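Local atomic coordinates of putative enoyl-CoA hydratase/isomerase (Acinetobacter baumannii, PDB entry 3FDU), a protein that probably acts on acyl-CoA thioesters as a hydratase or isomerase of the crotonase superfamily, though its substrate and exact reaction remain unassigned. Residues N10-G14 with N47-V52; A83-F89 with A229-M233; N128-I134 with A167-E173. The protein carries 4 engineered substitutions. One frame throughout, in Å; residues are numbered along the deposited sequence. Where two conformers were deposited one is given.

In the fold
All three contacts lie in one crotonase-type chain, well apart: the centres of contacts 1 and 2 are about 30 Å from each other, those of 2 and 3 about 25 Å. Contact 1 sits at the edge of the six-stranded sheet, partly buried, and works mainly through backbone bonds to one carbonyl. Contact 2 is the buried one, side chains of two helical regions meeting through apolar and aromatic packing. Contact 3 belongs to the small three-stranded sheet; it is partly buried, with phenylalanines on one face and a glutamine and a lysine joined on the other, and it mixes backbone hydrogen bonds, hydrogen bonds of a side-chain amide, and waters. No two contacts share a strand or helix.

Contact 1 of 3, residues N10-G14 with N47-V52; sequences NLEGG and NKDVRV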
loop_
_atom_site.group_PDB
_atom_site.type_symbol
_atom_site.label_atom_id
_atom_site.label_comp_id
_atom_site.label_asym_id
_atom_site.label_seq_id
_atom_site.Cartn_x
_atom_site.Cartn_y
_atom_site.Cartn_z
ATOM N N ASN A 10 9.527 28.592 16.373
ATOM C CA ASN A 10 8.587 29.198 17.321
ATOM C C ASN A 10 8.019 28.059 18.148
ATOM O O ASN A 10 7.641 27.013 17.603
ATOM C CB ASN A 10 7.425 29.897 16.595
ATOM C CG ASN A 10 6.345 30.441 17.570
ATOM O OD1 ASN A 10 6.546 31.485 18.203
ATOM N ND2 ASN A 10 5.201 29.741 17.678
ATOM N N LEU A 11 7.997 28.246 19.462
ATOM C CA LEU A 11 7.426 27.280 20.345
ATOM C C LEU A 11 6.329 27.958 21.153
ATOM O O LEU A 11 6.573 28.940 21.883
ATOM C CB LEU A 11 8.502 26.697 21.257
ATOM C CG LEU A 11 8.032 25.808 22.407
ATOM C CD1 LEU A 11 7.154 24.638 21.923
ATOM C CD2 LEU A 11 9.247 25.310 23.155
ATOM N N GLU A 12 5.119 27.454 21.009
ATOM C CA GLU A 12 4.004 27.977 21.782
ATOM C C GLU A 12 3.013 26.874 22.098
ATOM O O GLU A 12 2.629 26.094 21.212
ATOM C CB GLU A 12 3.337 29.140 21.031
ATOM C CG GLU A 12 1.848 29.297 21.333
ATOM C CD GLU A 12 1.325 30.684 20.974
ATOM O OE1 GLU A 12 2.063 31.441 20.306
ATOM O OE2 GLU A 12 0.179 31.022 21.363
ATOM N N GLY A 13 2.594 26.803 23.362
ATOM C CA GLY A 13 1.625 25.796 23.803
ATOM C C GLY A 13 2.002 24.360 23.420
ATOM O O GLY A 13 1.119 23.568 23.047
ATOM N N GLY A 14 3.293 24.026 23.520
ATOM C CA GLY A 14 3.813 22.683 23.205
ATOM C C GLY A 14 3.972 22.388 21.700
ATOM O O GLY A 14 4.442 21.298 21.317
ATOM N N ASN A 47 13.347 18.095 24.080
ATOM C CA ASN A 47 12.821 19.280 24.765
ATOM C C ASN A 47 11.454 18.981 25.376
ATOM O O ASN A 47 10.474 18.747 24.668
ATOM C CB ASN A 47 12.787 20.466 23.787
ATOM C CG ASN A 47 12.385 21.788 24.448
ATOM O OD1 ASN A 47 11.765 21.801 25.504
ATOM N ND2 ASN A 47 12.699 22.904 23.794
ATOM N N LYS A 48 11.375 19.011 26.705
ATOM C CA LYS A 48 10.158 18.567 27.377
ATOM C C LYS A 48 9.018 19.543 27.209
ATOM O O LYS A 48 7.893 19.171 27.442
ATOM C CB LYS A 48 10.409 18.270 28.872
ATOM N N ASP A 49 9.288 20.788 26.845
ATOM C CA ASP A 49 8.214 21.722 26.481
ATOM C C ASP A 49 7.680 21.540 25.041
ATOM O O ASP A 49 6.759 22.225 24.648
ATOM C CB ASP A 49 8.666 23.170 26.596
ATOM C CG ASP A 49 9.163 23.526 27.989
ATOM O OD1 ASP A 49 8.451 23.225 28.970
ATOM O OD2 ASP A 49 10.258 24.106 28.078
ATOM N N VAL A 50 8.268 20.645 24.249
ATOM C CA VAL A 50 7.734 20.399 22.880
ATOM C C VAL A 50 6.931 19.073 22.890
ATOM O O VAL A 50 7.480 18.009 23.271
ATOM C CB VAL A 50 8.885 20.233 21.879
ATOM C CG1 VAL A 50 8.363 19.808 20.507
ATOM C CG2 VAL A 50 9.726 21.491 21.777
ATOM N N ARG A 51 5.680 19.112 22.422
ATOM C CA ARG A 51 4.881 17.889 22.287
ATOM C C ARG A 51 4.635 17.480 20.816
ATOM O O ARG A 51 4.530 16.278 20.509
ATOM C CB ARG A 51 3.529 18.087 23.010
ATOM C CG ARG A 51 3.726 18.141 24.566
ATOM C CD ARG A 51 2.510 18.778 25.246
ATOM N NE ARG A 51 1.422 17.832 25.113
ATOM C CZ ARG A 51 1.056 16.971 26.049
ATOM N NH1 ARG A 51 1.627 16.995 27.262
ATOM N NH2 ARG A 51 0.074 16.128 25.781
ATOM N N VAL A 52 4.509 18.491 19.931
ATOM C CA VAL A 52 4.284 18.271 18.459
ATOM C C VAL A 52 5.180 19.173 17.612
ATOM O O VAL A 52 5.418 20.337 17.949
ATOM C CB VAL A 52 2.845 18.512 18.085
ATOM C CG1 VAL A 52 2.585 18.315 16.537
ATOM C CG2 VAL A 52 1.872 17.620 18.969
#
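The G14 carbonyl oxygen receives two consecutive backbone N-H groups, R51 N at 2.7 Å and V52 N at 3.1 Å, where the turn after strand 7-12 meets the lead-in to strand 52-57. This is the edge of the mixed six-stranded sheet of a crotonase fold: here strand 15-20, the second strand of the hairpin with 7-12, begins its pairing with strand 52-57, V52 bonding with L16. The two donors use the oxygen differently. R51 N lies in the carbonyl plane on a lone pair, whereas V52 N stands tilted from that plane by 20°. Both bonds are nearly straight, so G14 O is gripped by two good donors at once. G14 also brings its CA 3.3 Å from D49 O, a CA-H...O contact that points almost directly at the oxygen.

Among the side chains, L11 does the bridging. With CG anti to the backbone N (chi1 171°), it reaches across to the turn, its CD1 lying 3.7 Å from D49 O and both methyls touching V50 CG2. CD2 meets D49 CB, the two side chains crossing at about a right angle. The loop is itself braced as a type I turn from N47 to V50, closed by V50 N on N47 O. N47 adds an Asx turn: its OD1 accepts D49 N at 3.0 Å.

Contact 2 of 3, residues A83-F89 with A229-M233; sequences AGQVPPF and AEIFM. With SO4 (sulfate ion), chain G.
The methyl of A229 is the bump that fits the flat face of F89: CB sits over the centre of the ring, 3.5 Å from its centroid and 6° off the normal, a clear CH-pi contact. The rim of the same ring is used as well. F89 CZ points at F232, 3.8 Å from its CD2, and the two phenyls form a T-shaped pair, edge of F89 to face of F232, with planes 80° apart. A chi1 of -173° swings the F232 ring away from its own backbone N and presents it to F89 CZ.

The CB of A83 packs against the helix backbone, 3.5 Å from A229 O, and also touches A229 CB and M233 CG. Small residues thus let the 3-10 turn 83-85 come close to helix 218-236. M233 is folded at chi2 and chi3; its CG meets A83, while SD lies 4.1 Å from V86 CG2. The fit across this contact is apolar and aromatic throughout.

Q85 heads outward, where its NE2 makes weak hydrogen bonds to a sulfate ion, probably from the crystallisation liquor, that K93 and R97 also bind. Around the contact, F74 of helix 68-76 packs on both V86 and M233, helix 31-46 covers P87 and P88 through Y34, and on the far side I231 touches L213 of a second subunit.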
loop_
_atom_site.group_PDB
_atom_site.type_symbol
_atom_site.label_atom_id
_atom_site.label_comp_id
_atom_site.label_asym_id
_atom_site.label_seq_id
_atom_site.Cartn_x
_atom_site.Cartn_y
_atom_site.Cartn_z
ATOM N N ALA A 83 28.371 7.345 3.180
ATOM C CA ALA A 83 27.329 7.960 2.354
ATOM C C ALA A 83 26.156 8.382 3.231
ATOM O O ALA A 83 25.582 9.438 3.014
ATOM C CB ALA A 83 26.875 6.983 1.270
ATOM N N GLY A 84 25.839 7.578 4.260
ATOM C CA GLY A 84 24.720 7.874 5.180
ATOM C C GLY A 84 24.875 9.098 6.080
ATOM O O GLY A 84 23.942 9.506 6.757
ATOM N N GLN A 85 26.060 9.714 6.080
ATOM C CA GLN A 85 26.270 10.936 6.850
ATOM C C GLN A 85 26.294 12.173 5.943
ATOM O O GLN A 85 26.549 13.290 6.409
ATOM C CB GLN A 85 27.583 10.836 7.678
ATOM C CG GLN A 85 27.589 9.661 8.650
ATOM C CD GLN A 85 26.561 9.837 9.728
ATOM O OE1 GLN A 85 26.493 10.892 10.357
ATOM N NE2 GLN A 85 25.753 8.809 9.963
ATOM N N VAL A 86 25.983 12.000 4.665
ATOM C CA VAL A 86 25.843 13.168 3.762
ATOM C C VAL A 86 24.525 13.926 4.161
ATOM O O VAL A 86 23.531 13.265 4.450
ATOM C CB VAL A 86 25.909 12.734 2.284
ATOM C CG1 VAL A 86 25.613 13.902 1.309
ATOM C CG2 VAL A 86 27.348 12.172 1.944
ATOM N N PRO A 87 24.532 15.292 4.192
ATOM C CA PRO A 87 23.476 16.065 4.914
ATOM C C PRO A 87 22.024 15.704 4.651
ATOM O O PRO A 87 21.290 15.558 5.612
ATOM C CB PRO A 87 23.786 17.530 4.544
ATOM C CG PRO A 87 25.350 17.516 4.370
ATOM C CD PRO A 87 25.573 16.190 3.641
ATOM N N PRO A 88 21.608 15.494 3.389
ATOM C CA PRO A 88 20.173 15.134 3.237
ATOM C C PRO A 88 19.800 13.822 3.945
ATOM O O PRO A 88 18.708 13.718 4.434
ATOM C CB PRO A 88 19.989 14.920 1.730
ATOM C CG PRO A 88 21.223 15.478 1.051
ATOM C CD PRO A 88 22.310 15.612 2.094
ATOM N N PHE A 89 20.664 12.807 3.938
ATOM C CA PHE A 89 20.332 11.553 4.675
ATOM C C PHE A 89 20.286 11.739 6.185
ATOM O O PHE A 89 19.499 11.069 6.892
ATOM C CB PHE A 89 21.298 10.450 4.264
ATOM C CG PHE A 89 21.416 10.314 2.784
ATOM C CD1 PHE A 89 20.435 9.683 2.073
ATOM C CD2 PHE A 89 22.508 10.844 2.100
ATOM C CE1 PHE A 89 20.534 9.554 0.680
ATOM C CE2 PHE A 89 22.601 10.748 0.727
ATOM C CZ PHE A 89 21.589 10.124 0.002
ATOM N N ALA A 229 21.598 5.502 0.169
ATOM C CA ALA A 229 22.582 6.580 0.175
ATOM C C ALA A 229 23.853 6.101 -0.520
ATOM O O ALA A 229 24.496 6.843 -1.235
ATOM C CB ALA A 229 22.892 7.040 1.643
ATOM N N GLU A 230 24.207 4.844 -0.335
ATOM C CA GLU A 230 25.418 4.310 -0.989
ATOM C C GLU A 230 25.290 4.306 -2.526
ATOM O O GLU A 230 26.171 4.804 -3.277
ATOM C CB GLU A 230 25.717 2.903 -0.412
ATOM C CG GLU A 230 26.895 2.201 -1.079
ATOM C CD GLU A 230 27.353 0.951 -0.282
ATOM O OE1 GLU A 230 28.543 0.615 -0.421
ATOM O OE2 GLU A 230 26.557 0.329 0.471
ATOM N N ILE A 231 24.160 3.800 -3.001
ATOM C CA ILE A 231 23.865 3.827 -4.424
ATOM C C ILE A 231 23.773 5.270 -4.985
ATOM O O ILE A 231 24.275 5.549 -6.071
ATOM C CB ILE A 231 22.586 3.003 -4.739
ATOM C CG1 ILE A 231 22.904 1.517 -4.429
ATOM C CG2 ILE A 231 22.072 3.291 -6.238
ATOM C CD1 ILE A 231 21.696 0.625 -4.431
ATOM N N PHE A 232 23.152 6.158 -4.223
ATOM C CA PHE A 232 22.983 7.561 -4.593
ATOM C C PHE A 232 24.378 8.226 -4.823
ATOM O O PHE A 232 24.587 8.950 -5.804
ATOM C CB PHE A 232 22.214 8.291 -3.467
ATOM C CG PHE A 232 21.833 9.730 -3.800
ATOM C CD1 PHE A 232 20.562 10.035 -4.299
ATOM C CD2 PHE A 232 22.713 10.768 -3.565
ATOM C CE1 PHE A 232 20.194 11.403 -4.614
ATOM C CE2 PHE A 232 22.358 12.120 -3.879
ATOM C CZ PHE A 232 21.097 12.430 -4.385
ATOM N N MET A 233 25.324 7.976 -3.917
ATOM C CA MET A 233 26.678 8.543 -4.075
ATOM C C MET A 233 27.480 8.001 -5.264
ATOM O O MET A 233 28.289 8.752 -5.875
ATOM C CB MET A 233 27.462 8.460 -2.744
ATOM C CG MET A 233 26.988 9.479 -1.660
ATOM S SD MET A 233 27.058 11.275 -2.062
ATOM C CE MET A 233 28.887 11.384 -2.352
HETATM S S SO4 G . 22.962 7.203 12.211
HETATM O O1 SO4 G . 22.336 5.872 12.176
HETATM O O2 SO4 G . 24.399 7.081 12.405
HETATM O O3 SO4 G . 22.669 7.963 10.997
HETATM O O4 SO4 G . 22.345 7.975 13.294
#

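Contact 3 of 3, residues N128-I134 with A167-E173; sequences NTALFQI and AKKFNAE
F132 lays its CB over one face of the F170 ring, 3.5 Å from the centroid and displaced toward the rim, while the two phenyl planes run nearly parallel, 16° apart. The rings are slid so far along each other that they barely overlap, with centroids 5.4 Å apart; the touching is therefore CH-pi from the CB rather than a stack. F170 reaches this place from the crowded position, CG between backbone N and carbonyl carbon (chi1 62°), which turns its ring under F132. The F132 ring extends past the F170 ring, its edge toward F170 O and A172 CA, with A172 CB also near CE2. I134 CG1 comes to the edge of the F170 ring.

These residues form an antiparallel pair in the small three-stranded sheet that accompanies the main sheet of this crotonase-type fold, where strand 131-133 lies between 109-111 and 169-170. F132 and F170 are a hydrogen-bonded pair: F132 N to F170 O and F170 N to F132 O, each 2.9 Å. V115 of helix 113-116 and A175 of helix 172-177 pack on both phenylalanines.

On the opposite face Q133 and K169 meet through their polar ends, with I111 of strand 109-111 against both. Q133 runs out extended, and its amide is held at both ends. NE2 gives a straight bond to A167 O at 3.1 Å, the oxygen lying in the amide plane, while OE1 takes K169 NZ at 2.9 Å from above the plane, 53° out of it. That pair of bonds fixes the rotation of the amide. K169 bends at chi4 to bring NZ there, and the same nitrogen also reaches a water that donates weakly to L131 O. A second water joins A130 O and N128 O to A172 N, and a third links I134 N to K168 O.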
loop_
_atom_site.group_PDB
_atom_site.type_symbol
_atom_site.label_atom_id
_atom_site.label_comp_id
_atom_site.label_asym_id
_atom_site.label_seq_id
_atom_site.Cartn_x
_atom_site.Cartn_y
_atom_site.Cartn_z
ATOM N N ASN A 128 -4.107 23.465 -2.884
ATOM C CA ASN A 128 -4.142 23.126 -4.297
ATOM C C ASN A 128 -3.010 23.773 -5.078
ATOM O O ASN A 128 -2.840 23.516 -6.290
ATOM C CB ASN A 128 -5.485 23.524 -4.920
ATOM C CG ASN A 128 -5.907 22.580 -6.061
ATOM O OD1 ASN A 128 -5.596 21.383 -6.055
ATOM N ND2 ASN A 128 -6.714 23.104 -6.983
ATOM N N THR A 129 -2.259 24.638 -4.413
ATOM C CA THR A 129 -1.098 25.273 -5.075
ATOM C C THR A 129 0.143 24.344 -5.076
ATOM O O THR A 129 1.160 24.647 -5.719
ATOM C CB THR A 129 -0.640 26.607 -4.391
ATOM O OG1 THR A 129 0.030 26.329 -3.140
ATOM C CG2 THR A 129 -1.810 27.596 -4.146
ATOM N N ALA A 130 0.059 23.230 -4.358
ATOM C CA ALA A 130 1.204 22.335 -4.227
ATOM C C ALA A 130 1.599 21.645 -5.540
ATOM O O ALA A 130 0.769 21.093 -6.247
ATOM C CB ALA A 130 0.940 21.323 -3.155
ATOM N N LEU A 131 2.891 21.665 -5.842
ATOM C CA LEU A 131 3.389 21.044 -7.049
ATOM C C LEU A 131 4.571 20.169 -6.662
ATOM O O LEU A 131 5.606 20.674 -6.228
ATOM C CB LEU A 131 3.841 22.108 -8.079
ATOM C CG LEU A 131 2.663 22.868 -8.758
ATOM C CD1 LEU A 131 3.292 23.983 -9.588
ATOM C CD2 LEU A 131 1.721 21.945 -9.606
ATOM N N PHE A 132 4.417 18.877 -6.851
ATOM C CA PHE A 132 5.391 17.903 -6.348
ATOM C C PHE A 132 6.225 17.310 -7.499
ATOM O O PHE A 132 5.759 17.195 -8.622
ATOM C CB PHE A 132 4.683 16.743 -5.655
ATOM C CG PHE A 132 3.752 17.139 -4.519
ATOM C CD1 PHE A 132 4.220 17.168 -3.209
ATOM C CD2 PHE A 132 2.407 17.420 -4.755
ATOM C CE1 PHE A 132 3.366 17.502 -2.147
ATOM C CE2 PHE A 132 1.535 17.771 -3.700
ATOM C CZ PHE A 132 2.011 17.817 -2.389
ATOM N N GLN A 133 7.433 16.834 -7.172
ATOM C CA GLN A 133 8.216 16.102 -8.159
ATOM C C GLN A 133 9.313 15.305 -7.463
ATOM O O GLN A 133 9.859 15.758 -6.448
ATOM C CB GLN A 133 8.857 17.085 -9.168
ATOM C CG GLN A 133 9.606 16.340 -10.355
ATOM C CD GLN A 133 10.382 17.365 -11.176
ATOM O OE1 GLN A 133 10.630 18.471 -10.693
ATOM N NE2 GLN A 133 10.715 17.023 -12.405
ATOM N N ILE A 134 9.598 14.092 -7.978
ATOM C CA ILE A 134 10.784 13.319 -7.589
ATOM C C ILE A 134 11.687 13.243 -8.813
ATOM O O ILE A 134 11.552 12.354 -9.653
ATOM C CB ILE A 134 10.406 11.860 -7.190
ATOM C CG1 ILE A 134 9.113 11.878 -6.361
ATOM C CG2 ILE A 134 11.543 11.182 -6.345
ATOM C CD1 ILE A 134 8.728 10.505 -5.823
ATOM N N ALA A 167 9.834 10.548 -13.299
ATOM C CA ALA A 167 10.304 11.795 -12.685
ATOM C C ALA A 167 9.365 12.984 -12.981
ATOM O O ALA A 167 9.768 14.160 -12.928
ATOM C CB ALA A 167 11.754 12.109 -13.128
ATOM N N LYS A 168 8.093 12.710 -13.244
ATOM C CA LYS A 168 7.213 13.826 -13.653
ATOM C C LYS A 168 6.722 14.705 -12.482
ATOM O O LYS A 168 6.667 14.270 -11.309
ATOM C CB LYS A 168 6.005 13.275 -14.403
ATOM C CG LYS A 168 5.072 12.377 -13.527
ATOM C CD LYS A 168 4.101 11.654 -14.487
ATOM C CE LYS A 168 2.876 11.166 -13.806
ATOM N NZ LYS A 168 2.130 10.393 -14.849
ATOM N N LYS A 169 6.310 15.933 -12.805
ATOM C CA LYS A 169 5.639 16.772 -11.826
ATOM C C LYS A 169 4.205 16.258 -11.674
ATOM O O LYS A 169 3.633 15.577 -12.570
ATOM C CB LYS A 169 5.701 18.284 -12.230
ATOM C CG LYS A 169 7.097 18.892 -12.104
ATOM C CD LYS A 169 7.201 20.305 -12.637
ATOM C CE LYS A 169 8.621 20.875 -12.406
ATOM N NZ LYS A 169 9.042 20.837 -10.940
ATOM N N PHE A 170 3.638 16.486 -10.503
ATOM C CA PHE A 170 2.291 15.988 -10.190
ATOM C C PHE A 170 1.598 16.894 -9.174
ATOM O O PHE A 170 2.265 17.609 -8.417
ATOM C CB PHE A 170 2.270 14.489 -9.791
ATOM C CG PHE A 170 3.084 14.129 -8.497
ATOM C CD1 PHE A 170 2.446 14.049 -7.232
ATOM C CD2 PHE A 170 4.462 13.849 -8.582
ATOM C CE1 PHE A 170 3.180 13.693 -6.057
ATOM C CE2 PHE A 170 5.207 13.483 -7.414
ATOM C CZ PHE A 170 4.553 13.447 -6.147
ATOM N N ASN A 171 0.252 16.900 -9.171
ATOM C CA ASN A 171 -0.438 17.928 -8.432
ATOM C C ASN A 171 -0.907 17.383 -7.083
ATOM O O ASN A 171 -0.546 16.242 -6.697
ATOM C CB ASN A 171 -1.630 18.480 -9.230
ATOM C CG ASN A 171 -2.625 17.377 -9.622
ATOM O OD1 ASN A 171 -2.747 16.363 -8.925
ATOM N ND2 ASN A 171 -3.328 17.566 -10.734
ATOM N N ALA A 172 -1.650 18.193 -6.329
ATOM C CA ALA A 172 -2.053 17.740 -4.987
ATOM C C ALA A 172 -3.035 16.561 -5.043
ATOM O O ALA A 172 -3.021 15.687 -4.184
ATOM C CB ALA A 172 -2.625 18.917 -4.144
ATOM N N GLU A 173 -3.879 16.493 -6.067
ATOM C CA GLU A 173 -4.830 15.386 -6.171
ATOM C C GLU A 173 -4.118 14.062 -6.412
ATOM O O GLU A 173 -4.513 13.029 -5.892
ATOM C CB GLU A 173 -5.848 15.656 -7.288
ATOM C CG GLU A 173 -6.818 16.820 -7.011
ATOM C CD GLU A 173 -6.175 18.229 -7.010
ATOM O OE1 GLU A 173 -5.109 18.472 -7.655
ATOM O OE2 GLU A 173 -6.775 19.114 -6.347
HETATM O O HOH W 1 -1.954 20.881 -7.058
HETATM O O HOH W 2 7.155 21.350 -8.788
HETATM O O HOH W 3 7.940 12.491 -9.852
#